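Local coordinates for cytochrome c family protein (Geobacter sulfurreducens, PDB 3OUE) that probably carries electrons along a row of covalently bound c-type hemes, this piece being the C-terminal six-heme part of a longer twelve-heme cytochrome, at residues Lys5-Lys10 with Ala17-Glu22; Gly13-Ala18 with Pro79-Ala84; Ser70-Gly75 with Phe106-Cys111. One frame throughout, in Å; residues are numbered along the deposited sequence.

The three contacts lie along the row of hemes, the second and third at the same one. Interactions 1 and 2 share Ala17 and Ala18 of strand 17-19; their centres are about 13 Å apart, and they touch where Phe9 O lies 3.4 Å from Asp16 CB. Interaction 2 reaches interaction 3, again about 13 Å away between centres, through Leu81 CD1, 3.6 Å from Cys74 CB. Interactions 1 and 3 stand about 21 Å apart between centres and do not touch. Interaction 1 supplies an iron ligand to the heme of chain D. The other two meet at the heme of chain G, which interaction 3 holds covalently and which Pro83 and Ala84 of interaction 2 border.

Interaction 1: residues Lys5-Lys10 with Ala17-Glu22; sequences KTVNFK and AAFSHE. With HEC (heme c), chain D.
Phe9 meets Phe19 at the apolar centre, with Phe9 CE1 3.9 Å from Phe19 CB, which lies near the Phe9 ring plane. Val7 CG2 comes to the edge of the Phe19 ring, 4.1 Å from Phe19 CD2. With CG anti to the backbone N (chi1 170°), that ring leads away from strand 7-9 and over the heme of chain D, where Phe19 CE2 is 3.4 Å from CHD and the CMD methyl sits over the ring centre. With an alanine in place of Phe19 the ring is gone, which would probably uncover the heme face around CHD and leave the His21 imidazole less firmly held on the face under CE2. Strands 7-9 and 17-19 form an antiparallel hairpin around this centre, with Phe9 N reaching Ala17 O almost straight (178°). At the polar edge, a water links Thr6 OG1 to Glu22 N, and His21 ND1 donates to Lys5 O at 2.8 Å, with the oxygen near the imidazole plane. The other ring nitrogen, His21 NE2, binds the iron at 2.0 Å; His34 is the second ligand. The Lys5 carbonyl thus helps fix the imidazole's rotation and is likely to make it a stronger electron donor to the iron.

Interaction 2: residues Gly13-Ala18 with Pro79-Ala84; sequences GVADAA and PGLKPA. With HEC (heme c), chain G.
Ala15 and Leu81 form the close-packed part of this small contact. The Ala15 methyl points at the turn of 79-81, with Ala15 CB 3.9 Å from Leu81 CG and 4.2 Å from Leu81 CD2, so it lies against the branch point of the leucine and one of its methyls. Leu81 CG is placed beside its own backbone N (chi1 -66°), and this brings the isobutyl group nearer to Ala15 than its CB bond alone would suggest. Gly80 completes the fit: Gly80 CA is 4.2 Å from Ala15 CB, and a CB built on it would come tight against that methyl, so a side chain here would probably crowd the alanine.

The other side is looser and polar. Pro79 CD approaches Asp16 O at 3.4 Å, a van der Waals touch, and beside it a water spans the gap, donating to Asp16 O at 2.6 Å and accepting from Gly80 N at 2.7 Å. The two backbones are therefore coupled through solvent here, with no direct bond between the segments.

From Leu81 on, the 79-84 loop turns away from 13-18 and along the heme of chain G: Pro83 CB packs 3.7 Å from C1B of the porphyrin, while Ala84 N makes a weak hydrogen bond to propionate O2A.

His78, an axial iron ligand of another heme, is tied to the loop before strand 17-19, its ND1 donating to Ala15 O and weakly to Asp16 O. The contact joins the connection between strands 7-9 and 17-19 to the turn after helix 74-77. From there the loop passes Pro83 against helix 99-103, whose His99 donates to Ala84 O, before entering strand 86-90.

Interaction 3: residues Ser70-Gly75 with Phe106-Cys111; sequences SASDCG and FKCADC. With HEC (heme c), chain G.
Cys108 faces Ser72 and Asp73, and its side chain runs from the loop 106-111 straight into the heme of chain G. Cys108 CB, on the heme side, lies 3.4 Å from ring carbon C3B. Next comes Cys108 SG, turned beside its own backbone N (chi1 -56°) and bonded to CAB at 1.8 Å. The same sulfur is the main point of touch with 70-75: Ser72 OG and Asp73 N each stand 3.5 Å from Cys108 SG, so a thioether sits against two polar atoms. Ser72 OG, anti to its own backbone N (chi1 -168°), reaches it and also skirts Lys107 CB.

Cys74 SG, 4.5 Å from Cys108 SG, is covalently linked to a different heme, while Cys74 CB lies 3.9 Å from the CMB methyl of this one. On the far side of the loop Cys111 SG makes the second thioether, to CAC. The intervening turn is held by Asp110 OD2, which takes Lys107 N at 2.7 Å.

Cys108 and Cys111, followed by the axial ligand His112, form a CXXCH heme-binding motif. With both vinyl-derived carbons bonded to sulfur, this heme cannot shift freely, and the Cys74 linkage nearby places a second heme close, consistent with electron transfer between them.

Interaction 1: residues Lys5-Lys10 with Ala17-Glu22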
loop_
_atom_site.group_PDB
_atom_site.type_symbol
_atom_site.label_atom_id
_atom_site.label_comp_id
_atom_site.label_asym_id
_atom_site.label_seq_id
_atom_site.Cartn_x
_atom_site.Cartn_y
_atom_site.Cartn_z
ATOM N N LYS A 5 6.186 4.663 24.054
ATOM C CA LYS A 5 6.767 3.720 23.106
ATOM C C LYS A 5 6.041 3.665 21.770
ATOM O O LYS A 5 4.984 4.269 21.586
ATOM C CB LYS A 5 6.783 2.316 23.720
ATOM C CG LYS A 5 5.391 1.809 24.086
ATOM C CD LYS A 5 5.436 0.469 24.809
ATOM C CE LYS A 5 4.027 -0.025 25.140
ATOM N NZ LYS A 5 4.045 -1.349 25.824
ATOM N N THR A 6 6.637 2.930 20.841
ATOM C CA THR A 6 6.079 2.736 19.518
ATOM C C THR A 6 4.755 2.023 19.708
ATOM O O THR A 6 4.656 1.088 20.500
ATOM C CB THR A 6 7.030 1.884 18.668
ATOM O OG1 THR A 6 8.241 2.620 18.460
ATOM C CG2 THR A 6 6.403 1.532 17.321
ATOM N N VAL A 7 3.737 2.466 18.984
ATOM C CA VAL A 7 2.414 1.878 19.110
ATOM C C VAL A 7 2.097 0.901 17.994
ATOM O O VAL A 7 2.363 1.176 16.826
ATOM C CB VAL A 7 1.336 2.972 19.129
ATOM C CG1 VAL A 7 -0.038 2.348 19.361
ATOM C CG2 VAL A 7 1.666 3.996 20.201
ATOM N N ASN A 8 1.529 -0.242 18.370
ATOM C CA ASN A 8 1.150 -1.278 17.409
ATOM C C ASN A 8 -0.369 -1.399 17.337
ATOM O O ASN A 8 -1.035 -1.577 18.356
ATOM C CB ASN A 8 1.745 -2.632 17.813
ATOM C CG ASN A 8 3.259 -2.607 17.884
ATOM O OD1 ASN A 8 3.932 -2.161 16.949
ATOM N ND2 ASN A 8 3.807 -3.094 18.995
ATOM N N PHE A 9 -0.918 -1.291 16.133
ATOM C CA PHE A 9 -2.358 -1.402 15.951
ATOM C C PHE A 9 -2.696 -2.774 15.390
ATOM O O PHE A 9 -2.393 -3.074 14.231
ATOM C CB PHE A 9 -2.868 -0.317 15.002
ATOM C CG PHE A 9 -2.669 1.075 15.516
ATOM C CD1 PHE A 9 -1.408 1.660 15.505
ATOM C CD2 PHE A 9 -3.743 1.799 16.030
ATOM C CE1 PHE A 9 -1.214 2.948 16.000
ATOM C CE2 PHE A 9 -3.564 3.087 16.530
ATOM C CZ PHE A 9 -2.297 3.664 16.515
ATOM N N LYS A 10 -3.316 -3.606 16.221
ATOM C CA LYS A 10 -3.691 -4.956 15.817
ATOM C C LYS A 10 -5.076 -4.992 15.184
ATOM O O LYS A 10 -6.070 -4.627 15.816
ATOM C CB LYS A 10 -3.670 -5.900 17.023
ATOM C CG LYS A 10 -2.306 -6.092 17.673
ATOM C CD LYS A 10 -1.343 -6.825 16.754
ATOM C CE LYS A 10 -0.069 -7.229 17.488
ATOM N NZ LYS A 10 0.637 -6.060 18.083
ATOM N N ALA A 17 -0.546 -2.060 11.802
ATOM C CA ALA A 17 0.019 -0.746 11.540
ATOM C C ALA A 17 0.880 -0.349 12.740
ATOM O O ALA A 17 0.738 -0.904 13.834
ATOM C CB ALA A 17 -1.095 0.270 11.329
ATOM N N ALA A 18 1.776 0.605 12.531
ATOM C CA ALA A 18 2.649 1.066 13.598
ATOM C C ALA A 18 2.751 2.584 13.611
ATOM O O ALA A 18 2.594 3.238 12.580
ATOM C CB ALA A 18 4.032 0.454 13.440
ATOM N N PHE A 19 2.998 3.138 14.792
ATOM C CA PHE A 19 3.160 4.579 14.963
ATOM C C PHE A 19 4.404 4.787 15.814
ATOM O O PHE A 19 4.547 4.164 16.865
ATOM C CB PHE A 19 1.964 5.186 15.689
ATOM C CG PHE A 19 2.179 6.615 16.105
ATOM C CD1 PHE A 19 2.142 7.640 15.166
ATOM C CD2 PHE A 19 2.449 6.931 17.430
ATOM C CE1 PHE A 19 2.369 8.958 15.537
ATOM C CE2 PHE A 19 2.678 8.239 17.816
ATOM C CZ PHE A 19 2.640 9.259 16.866
ATOM N N SER A 20 5.303 5.653 15.359
ATOM C CA SER A 20 6.528 5.915 16.095
ATOM C C SER A 20 6.434 7.209 16.871
ATOM O O SER A 20 6.329 8.287 16.284
ATOM C CB SER A 20 7.728 6.005 15.155
ATOM O OG SER A 20 8.912 6.252 15.907
ATOM N N HIS A 21 6.469 7.107 18.192
ATOM C CA HIS A 21 6.417 8.303 19.011
ATOM C C HIS A 21 7.712 9.066 18.806
ATOM O O HIS A 21 7.700 10.276 18.579
ATOM C CB HIS A 21 6.269 7.948 20.491
ATOM C CG HIS A 21 4.858 8.008 20.988
ATOM N ND1 HIS A 21 4.081 6.901 21.241
ATOM C CD2 HIS A 21 4.076 9.079 21.281
ATOM C CE1 HIS A 21 2.888 7.326 21.666
ATOM N NE2 HIS A 21 2.835 8.644 21.707
ATOM N N GLU A 22 8.834 8.351 18.873
ATOM C CA GLU A 22 10.134 8.991 18.724
ATOM C C GLU A 22 10.244 9.836 17.452
ATOM O O GLU A 22 10.684 10.987 17.501
ATOM C CB GLU A 22 11.249 7.941 18.767
ATOM C CG GLU A 22 12.644 8.523 18.690
ATOM C CD GLU A 22 13.729 7.492 18.999
ATOM O OE1 GLU A 22 13.538 6.307 18.656
ATOM O OE2 GLU A 22 14.777 7.871 19.570
HETATM FE FE HEC D . 1.240 9.755 22.279
HETATM C CHA HEC D . -0.470 6.763 22.487
HETATM C CHB HEC D . 1.909 9.634 25.608
HETATM C CHC HEC D . 3.105 12.650 21.988
HETATM C CHD HEC D . 0.153 10.146 19.065
HETATM N NA HEC D . 0.776 8.519 23.737
HETATM C C1A HEC D . 0.122 7.296 23.657
HETATM C C2A HEC D . 0.109 6.642 24.948
HETATM C C3A HEC D . 0.676 7.482 25.830
HETATM C C4A HEC D . 1.098 8.642 25.079
HETATM C CMA HEC D . 0.813 7.185 27.321
HETATM C CAA HEC D . -0.489 5.275 25.260
HETATM C CBA HEC D . -1.793 5.460 26.018
HETATM C CGA HEC D . -2.758 4.305 25.822
HETATM O O1A HEC D . -3.229 4.120 24.679
HETATM O O2A HEC D . -3.042 3.581 26.805
HETATM N NB HEC D . 2.335 10.828 23.498
HETATM C C1B HEC D . 2.504 10.650 24.865
HETATM C C2B HEC D . 3.373 11.674 25.432
HETATM C C3B HEC D . 3.748 12.492 24.403
HETATM C C4B HEC D . 3.094 11.979 23.218
HETATM C CMB HEC D . 3.810 11.800 26.906
HETATM C CAB HEC D . 4.736 13.661 24.450
HETATM C CBB HEC D . 6.116 13.198 24.892
HETATM N NC HEC D . 1.565 11.086 20.863
HETATM C C1C HEC D . 2.363 12.233 20.896
HETATM C C2C HEC D . 2.307 12.965 19.641
HETATM C C3C HEC D . 1.448 12.267 18.838
HETATM C C4C HEC D . 1.021 11.100 19.583
HETATM C CMC HEC D . 3.091 14.256 19.318
HETATM C CAC HEC D . 0.819 12.707 17.498
HETATM C CBC HEC D . 1.843 13.017 16.422
HETATM N ND HEC D . 0.141 8.686 21.037
HETATM C C1D HEC D . -0.217 8.991 19.736
HETATM C C2D HEC D . -0.934 7.899 19.115
HETATM C C3D HEC D . -1.110 6.936 20.058
HETATM C C4D HEC D . -0.466 7.421 21.261
HETATM C CMD HEC D . -1.327 7.769 17.633
HETATM C CAD HEC D . -1.865 5.622 19.835
HETATM C CBD HEC D . -3.316 5.763 20.295
HETATM C CGD HEC D . -4.139 4.512 20.038
HETATM O O1D HEC D . -3.705 3.406 20.433
HETATM O O2D HEC D . -5.228 4.637 19.438
HETATM O O HOH W 1 8.406 5.514 19.416
#

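Interaction 2: residues Gly13-Ala18 with Pro79-Ala84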
loop_
_atom_site.group_PDB
_atom_site.type_symbol
_atom_site.label_atom_id
_atom_site.label_comp_id
_atom_site.label_asym_id
_atom_site.label_seq_id
_atom_site.Cartn_x
_atom_site.Cartn_y
_atom_site.Cartn_z
ATOM N N GLY A 13 -7.539 -9.661 10.216
ATOM C CA GLY A 13 -7.826 -9.669 8.795
ATOM C C GLY A 13 -7.020 -8.620 8.048
ATOM O O GLY A 13 -6.889 -8.689 6.826
ATOM N N VAL A 14 -6.478 -7.646 8.777
ATOM C CA VAL A 14 -5.680 -6.584 8.168
ATOM C C VAL A 14 -4.255 -6.606 8.705
ATOM O O VAL A 14 -4.023 -6.990 9.851
ATOM C CB VAL A 14 -6.270 -5.186 8.461
ATOM C CG1 VAL A 14 -5.504 -4.129 7.687
ATOM C CG2 VAL A 14 -7.741 -5.151 8.094
ATOM N N ALA A 15 -3.302 -6.202 7.872
ATOM C CA ALA A 15 -1.907 -6.158 8.284
ATOM C C ALA A 15 -1.790 -5.082 9.358
ATOM O O ALA A 15 -2.352 -3.994 9.217
ATOM C CB ALA A 15 -1.023 -5.812 7.099
ATOM N N ASP A 16 -1.069 -5.384 10.432
ATOM C CA ASP A 16 -0.907 -4.421 11.516
ATOM C C ASP A 16 -0.242 -3.129 11.072
ATOM O O ASP A 16 0.520 -3.103 10.100
ATOM C CB ASP A 16 -0.088 -5.014 12.663
ATOM C CG ASP A 16 -0.698 -6.277 13.225
ATOM O OD1 ASP A 16 -1.947 -6.362 13.311
ATOM O OD2 ASP A 16 0.082 -7.180 13.594
ATOM N N ALA A 17 -0.546 -2.060 11.802
ATOM C CA ALA A 17 0.019 -0.746 11.540
ATOM C C ALA A 17 0.880 -0.349 12.740
ATOM O O ALA A 17 0.738 -0.904 13.834
ATOM C CB ALA A 17 -1.095 0.270 11.329
ATOM N N ALA A 18 1.776 0.605 12.531
ATOM C CA ALA A 18 2.649 1.066 13.598
ATOM C C ALA A 18 2.751 2.584 13.611
ATOM O O ALA A 18 2.594 3.238 12.580
ATOM C CB ALA A 18 4.032 0.454 13.440
ATOM N N PRO A 79 3.657 -2.159 7.782
ATOM C CA PRO A 79 4.827 -2.956 7.399
ATOM C C PRO A 79 4.504 -4.111 6.450
ATOM O O PRO A 79 5.225 -4.348 5.477
ATOM C CB PRO A 79 5.362 -3.445 8.741
ATOM C CG PRO A 79 5.038 -2.301 9.658
ATOM C CD PRO A 79 3.628 -1.922 9.236
ATOM N N GLY A 80 3.421 -4.829 6.738
ATOM C CA GLY A 80 3.037 -5.956 5.906
ATOM C C GLY A 80 2.483 -5.582 4.543
ATOM O O GLY A 80 2.372 -6.440 3.664
ATOM N N LEU A 81 2.123 -4.314 4.360
ATOM C CA LEU A 81 1.584 -3.863 3.083
ATOM C C LEU A 81 2.671 -3.218 2.227
ATOM O O LEU A 81 2.379 -2.405 1.350
ATOM C CB LEU A 81 0.445 -2.867 3.307
ATOM C CG LEU A 81 -0.822 -3.425 3.965
ATOM C CD1 LEU A 81 -1.876 -2.340 4.072
ATOM C CD2 LEU A 81 -1.351 -4.587 3.140
ATOM N N LYS A 82 3.921 -3.593 2.478
ATOM C CA LYS A 82 5.049 -3.039 1.745
ATOM C C LYS A 82 5.145 -3.603 0.325
ATOM O O LYS A 82 5.221 -4.816 0.123
ATOM C CB LYS A 82 6.347 -3.311 2.512
ATOM C CG LYS A 82 7.589 -2.663 1.913
ATOM C CD LYS A 82 8.619 -3.711 1.484
ATOM C CE LYS A 82 9.888 -3.057 0.934
ATOM N NZ LYS A 82 10.903 -4.055 0.473
ATOM N N PRO A 83 5.133 -2.719 -0.683
ATOM C CA PRO A 83 5.224 -3.164 -2.076
ATOM C C PRO A 83 6.633 -3.681 -2.359
ATOM O O PRO A 83 7.617 -3.015 -2.038
ATOM C CB PRO A 83 4.886 -1.899 -2.855
ATOM C CG PRO A 83 5.473 -0.825 -1.991
ATOM C CD PRO A 83 5.056 -1.249 -0.599
ATOM N N ALA A 84 6.732 -4.872 -2.939
ATOM C CA ALA A 84 8.033 -5.456 -3.238
ATOM C C ALA A 84 8.069 -6.065 -4.631
ATOM O O ALA A 84 7.052 -6.111 -5.320
ATOM C CB ALA A 84 8.365 -6.520 -2.205
HETATM FE FE HEC G . 0.844 -3.557 -5.387
HETATM C CHA HEC G . 0.654 -6.989 -4.861
HETATM C CHB HEC G . 1.213 -3.059 -2.024
HETATM C CHC HEC G . 1.028 -0.122 -5.851
HETATM C CHD HEC G . 0.411 -3.979 -8.694
HETATM N NA HEC G . 0.914 -4.759 -3.807
HETATM C C1A HEC G . 0.865 -6.159 -3.749
HETATM C C2A HEC G . 1.026 -6.645 -2.380
HETATM C C3A HEC G . 1.150 -5.539 -1.615
HETATM C C4A HEC G . 1.065 -4.380 -2.487
HETATM C CMA HEC G . 1.481 -5.550 -0.125
HETATM C CAA HEC G . 1.217 -8.084 -1.844
HETATM C CBA HEC G . 2.553 -8.650 -2.308
HETATM C CGA HEC G . 3.723 -7.722 -2.007
HETATM O O1A HEC G . 4.260 -7.778 -0.880
HETATM O O2A HEC G . 4.097 -6.919 -2.894
HETATM N NB HEC G . 1.029 -1.952 -4.212
HETATM C C1B HEC G . 1.170 -1.938 -2.820
HETATM C C2B HEC G . 1.287 -0.584 -2.312
HETATM C C3B HEC G . 1.307 0.232 -3.425
HETATM C C4B HEC G . 1.110 -0.609 -4.561
HETATM C CMB HEC G . 1.304 -0.156 -0.838
HETATM C CAB HEC G . 1.584 1.730 -3.512
HETATM C CBB HEC G . 2.696 2.300 -2.630
HETATM N NC HEC G . 0.757 -2.315 -6.916
HETATM C C1C HEC G . 0.836 -0.926 -6.960
HETATM C C2C HEC G . 0.655 -0.421 -8.313
HETATM C C3C HEC G . 0.430 -1.501 -9.088
HETATM C C4C HEC G . 0.544 -2.673 -8.243
HETATM C CMC HEC G . 0.761 1.021 -8.798
HETATM C CAC HEC G . -0.042 -1.508 -10.548
HETATM C CBC HEC G . 0.870 -0.862 -11.566
HETATM N ND HEC G . 0.591 -5.138 -6.509
HETATM C C1D HEC G . 0.448 -5.128 -7.891
HETATM C C2D HEC G . 0.348 -6.484 -8.400
HETATM C C3D HEC G . 0.333 -7.319 -7.329
HETATM C C4D HEC G . 0.522 -6.498 -6.154
HETATM C CMD HEC G . 0.345 -6.927 -9.855
HETATM C CAD HEC G . 0.102 -8.821 -7.439
HETATM C CBD HEC G . -1.311 -9.259 -7.089
HETATM C CGD HEC G . -1.571 -10.719 -7.426
HETATM O O1D HEC G . -0.606 -11.514 -7.452
HETATM O O2D HEC G . -2.748 -11.073 -7.652
HETATM O O HOH W 2 1.882 -5.041 8.979
#

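Interaction 3: residues Ser70-Gly75 with Phe106-Cys111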
loop_
_atom_site.group_PDB
_atom_site.type_symbol
_atom_site.label_atom_id
_atom_site.label_comp_id
_atom_site.label_asym_id
_atom_site.label_seq_id
_atom_site.Cartn_x
_atom_site.Cartn_y
_atom_site.Cartn_z
ATOM N N SER A 70 -2.802 9.638 3.852
ATOM C CA SER A 70 -3.038 8.301 4.384
ATOM C C SER A 70 -3.867 7.438 3.433
ATOM O O SER A 70 -4.255 6.318 3.771
ATOM C CB SER A 70 -3.735 8.389 5.741
ATOM O OG SER A 70 -4.952 9.103 5.635
ATOM N N ALA A 71 -4.136 7.961 2.241
ATOM C CA ALA A 71 -4.907 7.224 1.249
ATOM C C ALA A 71 -3.990 6.320 0.429
ATOM O O ALA A 71 -4.441 5.341 -0.177
ATOM C CB ALA A 71 -5.635 8.191 0.327
ATOM N N SER A 72 -2.701 6.646 0.416
ATOM C CA SER A 72 -1.737 5.863 -0.343
ATOM C C SER A 72 -0.529 5.469 0.508
ATOM O O SER A 72 -0.496 5.731 1.709
ATOM C CB SER A 72 -1.283 6.662 -1.569
ATOM O OG SER A 72 -0.564 5.841 -2.473
ATOM N N ASP A 73 0.454 4.832 -0.123
ATOM C CA ASP A 73 1.671 4.396 0.558
ATOM C C ASP A 73 1.349 3.633 1.834
ATOM O O ASP A 73 1.822 3.980 2.912
ATOM C CB ASP A 73 2.556 5.598 0.894
ATOM C CG ASP A 73 2.756 6.524 -0.293
ATOM O OD1 ASP A 73 3.005 6.014 -1.405
ATOM O OD2 ASP A 73 2.669 7.760 -0.117
ATOM N N CYS A 74 0.546 2.587 1.698
ATOM C CA CYS A 74 0.141 1.763 2.826
ATOM C C CYS A 74 1.336 1.145 3.543
ATOM O O CYS A 74 1.294 0.917 4.753
ATOM C CB CYS A 74 -0.776 0.639 2.342
ATOM S SG CYS A 74 -1.973 1.138 1.064
ATOM N N GLY A 75 2.397 0.864 2.792
ATOM C CA GLY A 75 3.571 0.249 3.384
ATOM C C GLY A 75 4.343 1.115 4.366
ATOM O O GLY A 75 5.188 0.613 5.108
ATOM N N PHE A 106 2.585 5.443 -11.052
ATOM C CA PHE A 106 1.259 5.307 -10.462
ATOM C C PHE A 106 1.241 5.310 -8.943
ATOM O O PHE A 106 2.282 5.208 -8.290
ATOM C CB PHE A 106 0.601 4.011 -10.948
ATOM C CG PHE A 106 0.654 3.820 -12.437
ATOM C CD1 PHE A 106 1.695 3.103 -13.023
ATOM C CD2 PHE A 106 -0.332 4.360 -13.258
ATOM C CE1 PHE A 106 1.753 2.926 -14.407
ATOM C CE2 PHE A 106 -0.284 4.189 -14.645
ATOM C CZ PHE A 106 0.763 3.469 -15.219
ATOM N N LYS A 107 0.037 5.427 -8.393
ATOM C CA LYS A 107 -0.173 5.400 -6.951
ATOM C C LYS A 107 -0.862 4.078 -6.646
ATOM O O LYS A 107 -1.458 3.468 -7.534
ATOM C CB LYS A 107 -1.065 6.556 -6.507
ATOM C CG LYS A 107 -0.438 7.929 -6.691
ATOM C CD LYS A 107 -1.386 9.029 -6.243
ATOM C CE LYS A 107 -2.692 8.978 -7.027
ATOM N NZ LYS A 107 -3.632 10.086 -6.672
ATOM N N CYS A 108 -0.787 3.636 -5.398
ATOM C CA CYS A 108 -1.399 2.376 -4.993
ATOM C C CYS A 108 -2.811 2.190 -5.544
ATOM O O CYS A 108 -3.158 1.116 -6.030
ATOM C CB CYS A 108 -1.439 2.281 -3.465
ATOM S SG CYS A 108 0.189 2.451 -2.660
ATOM N N ALA A 109 -3.615 3.245 -5.463
ATOM C CA ALA A 109 -5.003 3.220 -5.914
ATOM C C ALA A 109 -5.203 2.922 -7.398
ATOM O O ALA A 109 -6.271 2.460 -7.801
ATOM C CB ALA A 109 -5.673 4.545 -5.562
ATOM N N ASP A 110 -4.191 3.196 -8.211
ATOM C CA ASP A 110 -4.303 2.955 -9.642
ATOM C C ASP A 110 -4.405 1.473 -10.011
ATOM O O ASP A 110 -4.795 1.141 -11.128
ATOM C CB ASP A 110 -3.121 3.585 -10.378
ATOM C CG ASP A 110 -3.080 5.091 -10.224
ATOM O OD1 ASP A 110 -4.166 5.704 -10.143
ATOM O OD2 ASP A 110 -1.969 5.662 -10.197
ATOM N N CYS A 111 -4.056 0.588 -9.082
ATOM C CA CYS A 111 -4.122 -0.849 -9.335
ATOM C C CYS A 111 -4.889 -1.573 -8.241
ATOM O O CYS A 111 -5.573 -2.567 -8.497
ATOM C CB CYS A 111 -2.718 -1.447 -9.418
ATOM S SG CYS A 111 -1.680 -0.746 -10.730
HETATM FE FE HEC G . 0.844 -3.557 -5.387
HETATM C CHA HEC G . 0.654 -6.989 -4.861
HETATM C CHB HEC G . 1.213 -3.059 -2.024
HETATM C CHC HEC G . 1.028 -0.122 -5.851
HETATM C CHD HEC G . 0.411 -3.979 -8.694
HETATM N NA HEC G . 0.914 -4.759 -3.807
HETATM C C1A HEC G . 0.865 -6.159 -3.749
HETATM C C2A HEC G . 1.026 -6.645 -2.380
HETATM C C3A HEC G . 1.150 -5.539 -1.615
HETATM C C4A HEC G . 1.065 -4.380 -2.487
HETATM C CMA HEC G . 1.481 -5.550 -0.125
HETATM C CAA HEC G . 1.217 -8.084 -1.844
HETATM C CBA HEC G . 2.553 -8.650 -2.308
HETATM C CGA HEC G . 3.723 -7.722 -2.007
HETATM O O1A HEC G . 4.260 -7.778 -0.880
HETATM O O2A HEC G . 4.097 -6.919 -2.894
HETATM N NB HEC G . 1.029 -1.952 -4.212
HETATM C C1B HEC G . 1.170 -1.938 -2.820
HETATM C C2B HEC G . 1.287 -0.584 -2.312
HETATM C C3B HEC G . 1.307 0.232 -3.425
HETATM C C4B HEC G . 1.110 -0.609 -4.561
HETATM C CMB HEC G . 1.304 -0.156 -0.838
HETATM C CAB HEC G . 1.584 1.730 -3.512
HETATM C CBB HEC G . 2.696 2.300 -2.630
HETATM N NC HEC G . 0.757 -2.315 -6.916
HETATM C C1C HEC G . 0.836 -0.926 -6.960
HETATM C C2C HEC G . 0.655 -0.421 -8.313
HETATM C C3C HEC G . 0.430 -1.501 -9.088
HETATM C C4C HEC G . 0.544 -2.673 -8.243
HETATM C CMC HEC G . 0.761 1.021 -8.798
HETATM C CAC HEC G . -0.042 -1.508 -10.548
HETATM C CBC HEC G . 0.870 -0.862 -11.566
HETATM N ND HEC G . 0.591 -5.138 -6.509
HETATM C C1D HEC G . 0.448 -5.128 -7.891
HETATM C C2D HEC G . 0.348 -6.484 -8.400
HETATM C C3D HEC G . 0.333 -7.319 -7.329
HETATM C C4D HEC G . 0.522 -6.498 -6.154
HETATM C CMD HEC G . 0.345 -6.927 -9.855
HETATM C CAD HEC G . 0.102 -8.821 -7.439
HETATM C CBD HEC G . -1.311 -9.259 -7.089
HETATM C CGD HEC G . -1.571 -10.719 -7.426
HETATM O O1D HEC G . -0.606 -11.514 -7.452
HETATM O O2D HEC G . -2.748 -11.073 -7.652
#